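Local coordinates for protein putative drug/sodium antiporter (PDB 4Z3N) that is a MATE-family membrane transporter that moves the genotoxin colibactin, probably as an antiporter, at residues 294-298 / 358-363. Residues are numbered along the deposited sequence; the frame is centred on the assembly and turned at random.
Sequences LTGRI and MYPLFT
Apolar side-chain packing, with the phenol of Tyr359 pushed in among it, joins Leu294, Thr295 and Ile298 on helix 286-322 to the end of helix 326-358 and the turn that leads from it into helix 366-379. The backbones stay apart, the nearest CA atoms, those of Leu294 and Phe362, being 7.6 Å from each other, so side chains make most of the contact, although the Tyr359 hydroxyl reaches the backbone of Thr295. The total buried surface is 312 Å². Leu294 and Ile298, one helical turn apart, present their CB atoms to the other segment. At the Leu294 end, CD1 lies 3.7 Å from CG2 of Thr363, while CD2 is 4.1 Å from CB of Phe362, whose side chain runs past in the opposite direction. At the other end, CD1 of Ile298 meets SD of Met358 tip to tip at 4.0 Å and comes to the edge of the Phe362 ring, 4.1 Å from CE2. Met358 is extended through chi2 and then bends (chi3 55°), which also brings its CE near this methyl. Tyr359 enters between these ends, its side chain crossing that of Thr295 at about a right angle; OH lies 3.4 Å from Thr295 CA and 3.6 Å from Thr295 CG2. With CG2 of Thr295 set anti to the carbonyl carbon, the methyl meets the phenol, while OG1 hydrogen-bonds to Gln375 and Asp299. Tyr359 OH hydrogen-bonds to His351, and Thr363 OG1 to Val365 N. All three hydroxyls thus find polar partners outside the two segments, whose mutual contact is van der Waals packing.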
# COMPACT_ATOMS: atom_id res chain seq x y z
N LEU A 294 -14.58 0.58 -13.17
CA LEU A 294 -15.61 0.87 -12.19
C LEU A 294 -15.41 0.09 -10.88
O LEU A 294 -15.54 0.66 -9.79
CB LEU A 294 -16.99 0.57 -12.78
CG LEU A 294 -17.52 1.47 -13.92
CD1 LEU A 294 -18.86 0.95 -14.40
CD2 LEU A 294 -17.66 2.91 -13.48
N THR A 295 -15.06 -1.19 -10.97
CA THR A 295 -14.95 -2.03 -9.78
C THR A 295 -13.73 -1.68 -8.93
O THR A 295 -13.77 -1.81 -7.70
CB THR A 295 -14.87 -3.52 -10.15
OG1 THR A 295 -13.60 -3.82 -10.75
CG2 THR A 295 -15.98 -3.89 -11.08
N GLY A 296 -12.68 -1.22 -9.59
CA GLY A 296 -11.37 -1.05 -8.99
C GLY A 296 -11.27 -0.28 -7.68
O GLY A 296 -10.65 -0.77 -6.74
N ARG A 297 -11.83 0.93 -7.62
CA ARG A 297 -11.74 1.68 -6.38
C ARG A 297 -12.44 0.89 -5.27
O ARG A 297 -11.91 0.78 -4.16
CB ARG A 297 -12.36 3.09 -6.50
CG ARG A 297 -11.54 4.12 -7.27
CD ARG A 297 -12.30 5.46 -7.37
NE ARG A 297 -12.14 6.11 -8.68
CZ ARG A 297 -12.83 7.18 -9.07
NH1 ARG A 297 -13.72 7.74 -8.26
NH2 ARG A 297 -12.63 7.71 -10.27
N ILE A 298 -13.61 0.32 -5.57
CA ILE A 298 -14.41 -0.40 -4.59
C ILE A 298 -13.70 -1.68 -4.15
O ILE A 298 -13.65 -1.98 -2.96
CB ILE A 298 -15.82 -0.75 -5.12
CG1 ILE A 298 -16.60 0.52 -5.45
CG2 ILE A 298 -16.61 -1.58 -4.10
CD1 ILE A 298 -18.00 0.24 -5.95
N MET A 358 -26.04 -1.85 -7.92
CA MET A 358 -25.10 -0.73 -7.81
C MET A 358 -24.49 -0.31 -9.14
O MET A 358 -24.44 0.88 -9.44
CB MET A 358 -23.99 -1.10 -6.81
CG MET A 358 -22.93 -0.04 -6.58
SD MET A 358 -21.85 -0.55 -5.23
CE MET A 358 -21.32 -2.15 -5.81
N TYR A 359 -24.01 -1.28 -9.92
CA TYR A 359 -23.26 -0.95 -11.13
C TYR A 359 -24.07 -0.32 -12.27
O TYR A 359 -23.54 0.55 -12.98
CB TYR A 359 -22.51 -2.17 -11.62
CG TYR A 359 -21.29 -2.35 -10.77
CD1 TYR A 359 -20.26 -1.42 -10.81
CD2 TYR A 359 -21.19 -3.41 -9.87
CE1 TYR A 359 -19.16 -1.56 -10.00
CE2 TYR A 359 -20.09 -3.56 -9.06
CZ TYR A 359 -19.08 -2.63 -9.13
OH TYR A 359 -17.97 -2.77 -8.34
N PRO A 360 -25.32 -0.77 -12.49
CA PRO A 360 -26.19 -0.10 -13.46
C PRO A 360 -26.30 1.40 -13.21
O PRO A 360 -26.41 2.16 -14.16
CB PRO A 360 -27.53 -0.80 -13.25
CG PRO A 360 -27.15 -2.18 -12.79
CD PRO A 360 -25.94 -1.98 -11.93
N LEU A 361 -26.25 1.82 -11.95
CA LEU A 361 -26.25 3.25 -11.64
C LEU A 361 -24.99 3.97 -12.13
O LEU A 361 -25.00 5.18 -12.29
CB LEU A 361 -26.38 3.47 -10.13
CG LEU A 361 -27.49 2.74 -9.37
CD1 LEU A 361 -27.35 3.05 -7.89
CD2 LEU A 361 -28.87 3.12 -9.88
N PHE A 362 -23.89 3.24 -12.28
CA PHE A 362 -22.62 3.86 -12.66
C PHE A 362 -22.43 4.03 -14.18
O PHE A 362 -21.61 4.83 -14.64
CB PHE A 362 -21.46 3.05 -12.06
CG PHE A 362 -21.32 3.22 -10.57
CD1 PHE A 362 -22.10 4.15 -9.89
CD2 PHE A 362 -20.40 2.47 -9.84
CE1 PHE A 362 -21.97 4.32 -8.52
CE2 PHE A 362 -20.26 2.64 -8.47
CZ PHE A 362 -21.06 3.57 -7.80
N THR A 363 -23.19 3.25 -14.95
CA THR A 363 -23.07 3.24 -16.39
C THR A 363 -24.38 2.84 -17.02
O THR A 363 -25.13 2.05 -16.45
CB THR A 363 -21.98 2.27 -16.87
OG1 THR A 363 -22.09 2.09 -18.29
CG2 THR A 363 -22.13 0.91 -16.20